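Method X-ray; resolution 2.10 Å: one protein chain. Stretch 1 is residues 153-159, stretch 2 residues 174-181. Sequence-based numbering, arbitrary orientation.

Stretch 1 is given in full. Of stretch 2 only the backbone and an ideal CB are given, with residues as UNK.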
# COMPACT_ATOMS: atom_id res chain seq x y z
N ILE A 153 -15.66 -0.79 -3.03
CA ILE A 153 -14.87 -0.78 -4.26
C ILE A 153 -13.69 -1.75 -4.18
O ILE A 153 -12.81 -1.59 -3.32
CB ILE A 153 -14.35 0.63 -4.57
CG1 ILE A 153 -15.50 1.63 -4.64
CG2 ILE A 153 -13.60 0.65 -5.89
CD1 ILE A 153 -15.07 3.08 -4.62
N ASP A 154 -13.64 -2.73 -5.07
CA ASP A 154 -12.45 -3.56 -5.19
C ASP A 154 -11.88 -3.64 -6.60
O ASP A 154 -10.85 -4.25 -6.82
CB ASP A 154 -12.70 -4.97 -4.65
CG ASP A 154 -14.01 -5.55 -5.13
OD1 ASP A 154 -14.34 -5.34 -6.32
OD2 ASP A 154 -14.71 -6.18 -4.32
N LYS A 155 -12.53 -2.97 -7.55
CA LYS A 155 -12.05 -2.92 -8.93
C LYS A 155 -12.30 -1.53 -9.49
O LYS A 155 -13.24 -0.85 -9.08
CB LYS A 155 -12.81 -3.93 -9.81
CG LYS A 155 -12.51 -5.38 -9.51
CD LYS A 155 -13.36 -6.31 -10.37
CE LYS A 155 -14.86 -6.09 -10.15
NZ LYS A 155 -15.35 -6.82 -8.95
N VAL A 156 -11.50 -1.14 -10.48
CA VAL A 156 -11.54 0.23 -10.97
C VAL A 156 -11.50 0.26 -12.49
O VAL A 156 -10.76 -0.49 -13.12
CB VAL A 156 -10.35 1.04 -10.40
CG1 VAL A 156 -10.27 2.40 -11.06
CG2 VAL A 156 -10.48 1.19 -8.89
N LYS A 157 -12.31 1.13 -13.07
CA LYS A 157 -12.26 1.41 -14.49
C LYS A 157 -12.08 2.91 -14.68
O LYS A 157 -12.65 3.71 -13.95
CB LYS A 157 -13.56 0.98 -15.17
CG LYS A 157 -13.70 -0.53 -15.36
CD LYS A 157 -14.99 -0.85 -16.10
CE LYS A 157 -15.35 -2.32 -16.03
NZ LYS A 157 -14.33 -3.19 -16.68
N LEU A 158 -11.26 3.27 -15.66
CA LEU A 158 -10.90 4.67 -15.87
C LEU A 158 -11.55 5.18 -17.15
O LEU A 158 -11.59 4.48 -18.16
CB LEU A 158 -9.38 4.80 -15.98
CG LEU A 158 -8.55 5.05 -14.71
CD1 LEU A 158 -9.26 4.70 -13.42
CD2 LEU A 158 -7.22 4.32 -14.79
N ARG A 159 -12.09 6.39 -17.11
CA ARG A 159 -12.57 7.05 -18.32
C ARG A 159 -12.10 8.48 -18.39
O ARG A 159 -11.84 9.11 -17.37
CB ARG A 159 -14.10 7.02 -18.37
CG ARG A 159 -14.68 5.64 -18.60
CD ARG A 159 -16.20 5.65 -18.47
NE ARG A 159 -16.77 4.34 -18.71
CZ ARG A 159 -18.07 4.09 -18.78
NH1 ARG A 159 -18.96 5.08 -18.70
NH2 ARG A 159 -18.49 2.85 -18.99
N UNK A 174 -0.72 0.07 -20.72
CA UNK A 174 -1.97 -0.68 -20.76
C UNK A 174 -2.68 -0.69 -19.42
O UNK A 174 -2.04 -0.78 -18.39
CB UNK A 174 -1.71 -2.12 -21.21
N UNK A 175 -4.00 -0.60 -19.46
CA UNK A 175 -4.84 -0.82 -18.29
C UNK A 175 -5.79 -1.99 -18.57
O UNK A 175 -6.50 -1.98 -19.56
CB UNK A 175 -5.62 0.45 -17.93
N UNK A 176 -5.78 -2.98 -17.69
CA UNK A 176 -6.65 -4.14 -17.84
C UNK A 176 -8.09 -3.85 -17.41
O UNK A 176 -8.36 -2.87 -16.70
CB UNK A 176 -6.09 -5.31 -17.03
N UNK A 177 -9.02 -4.64 -17.93
CA UNK A 177 -10.44 -4.46 -17.63
C UNK A 177 -10.67 -4.60 -16.13
O UNK A 177 -11.48 -3.88 -15.55
CB UNK A 177 -11.29 -5.47 -18.40
N UNK A 178 -9.99 -5.58 -15.54
CA UNK A 178 -9.99 -5.78 -14.11
C UNK A 178 -8.77 -5.07 -13.52
O UNK A 178 -7.64 -5.52 -13.69
CB UNK A 178 -9.99 -7.27 -13.76
N UNK A 179 -9.01 -3.94 -12.85
CA UNK A 179 -7.92 -3.12 -12.29
C UNK A 179 -8.08 -3.03 -10.78
O UNK A 179 -9.09 -2.53 -10.29
CB UNK A 179 -7.91 -1.72 -12.91
N UNK A 180 -7.08 -3.52 -10.04
CA UNK A 180 -7.18 -3.60 -8.59
C UNK A 180 -5.80 -3.52 -7.93
O UNK A 180 -4.78 -3.35 -8.61
CB UNK A 180 -7.89 -4.89 -8.18
N UNK A 181 -5.78 -3.65 -6.60
CA UNK A 181 -4.53 -3.63 -5.84
C UNK A 181 -3.62 -4.78 -6.23
O UNK A 181 -2.42 -4.72 -6.02
CB UNK A 181 -4.82 -3.68 -4.34

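Stretch 2 runs beside the strand of stretch 1 without forming regular structure itself, and direct backbone pairing is confined to one hydrogen bond, from Val156 N to O of position 179 (2.8 Å, N-H...O angle 132°). The O of position 179 lies 3.3 Å from Lys155 CA in a CA-H...O contact. Three waters fill part of the remaining gap.

Position 174 has nothing of stretch 1 within reach of its ideal CB. Its phi/psi of -65/142 is compatible with most residues, proline included; the residue is Pro174, which makes no contact here.

At position 175 the CA-to-CB bond points toward stretch 1, and the ideal CB stands 5.2 Å from Leu158 CD2. That gap leaves room for further carbons against an apolar methyl, so valine, isoleucine, leucine or methionine would suit, and the extended backbone (-120/126) favours a beta-branched choice without requiring one. The residue is Ile175, with chi1 m and chi2 t; its CD1 packs 3.9 Å from Leu158 CD2.

Position 176 points away into space that stretch 1 does not fill, so small or polar side chains are plausible. Ser176 turns its OG back to its own stretch, donating to the O of position 178 at 2.7 Å, while Ser176 O lies 2.6 Å and Val156 O 2.8 Å from the O of water 2.

Position 177 points away overall, yet its ideal CB is 4.2 Å from Lys157 NZ. A nearby ammonium group makes an acidic residue attractive, although asparagine or serine would also be tolerated. Asp177 is found, but the lysine is held by the backbone: Lys157 NZ donates to Asp177 O at 3.1 Å. Asp177 O also accepts from the O of water 3 (2.7 Å).

Position 178 also directs its CB away, with Lys155 CD 4.9 Å from the ideal CB. A polar or charged side chain could bend back beside this lysine. Asp178, chi1 t, does so, bringing OD2 to 3.5 Å from Lys155 CD; Lys155 NZ instead forms a salt bridge with Asp154 OD1 at 3.2 Å.

Position 179 faces stretch 1 most intimately. CA-to-CB runs sideways, with the ideal CB only 3.1 Å from Val156 O, while Val156 and Leu158 offer methyl groups farther on. A medium-sized apolar chain such as leucine, isoleucine or methionine could reach them. Leu179 covers this ground: its CD1 lies 4.3 Å from Val156 CG1 and 4.1 Å from Leu158 CD2. Its N donates to water 3, whose O in turn donates to Val156 O at 2.7 Å.

Position 180 runs sideways, its ideal CB 3.3 Å from Asp154 O, so a slim side chain such as serine, alanine or threonine is reasonable. In Ser180, CB sits 3.4 Å from Asp154 O, and OG, in rotamer p, is bonded elsewhere in the structure.

Position 181 meets no side chain of stretch 1, and a long polar residue could extend past stretch 1. In Arg181 the side chain makes no contact with it, and NE and NH2 are hydrogen-bonded elsewhere in the structure, while its N donates to water 1, which donates weakly to Asp154 O.

Stretch 2, residues 174-181: PISDDLSR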
# COMPACT_ATOMS: atom_id res chain seq x y z
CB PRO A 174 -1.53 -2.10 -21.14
CG PRO A 174 -0.24 -1.91 -21.85
CD PRO A 174 0.42 -0.75 -21.18
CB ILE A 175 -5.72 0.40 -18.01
CG1 ILE A 175 -4.88 1.67 -17.91
CG2 ILE A 175 -6.53 0.18 -16.74
CD1 ILE A 175 -5.69 2.93 -18.15
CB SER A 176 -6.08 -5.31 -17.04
OG SER A 176 -5.86 -4.96 -15.68
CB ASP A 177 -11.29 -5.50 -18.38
CG ASP A 177 -11.42 -5.18 -19.86
OD1 ASP A 177 -10.52 -4.52 -20.40
OD2 ASP A 177 -12.41 -5.62 -20.49
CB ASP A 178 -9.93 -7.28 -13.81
CG ASP A 178 -10.04 -7.57 -12.31
OD1 ASP A 178 -9.24 -7.00 -11.53
OD2 ASP A 178 -10.94 -8.33 -11.93
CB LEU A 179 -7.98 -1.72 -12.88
CG LEU A 179 -6.69 -0.94 -13.13
CD1 LEU A 179 -6.99 0.55 -13.23
CD2 LEU A 179 -5.65 -1.20 -12.07
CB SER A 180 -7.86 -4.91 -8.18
OG SER A 180 -6.95 -5.99 -8.26
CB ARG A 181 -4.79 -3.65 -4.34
CG ARG A 181 -5.43 -2.37 -3.83
CD ARG A 181 -5.38 -2.21 -2.31
NE ARG A 181 -5.90 -0.90 -1.93
CZ ARG A 181 -5.75 -0.33 -0.73
NH1 ARG A 181 -5.10 -0.94 0.23
NH2 ARG A 181 -6.27 0.87 -0.52
O HOH W 1 -8.18 -4.06 -4.81
O HOH W 2 -10.02 -1.01 -15.82
O HOH W 3 -11.65 -3.04 -13.03
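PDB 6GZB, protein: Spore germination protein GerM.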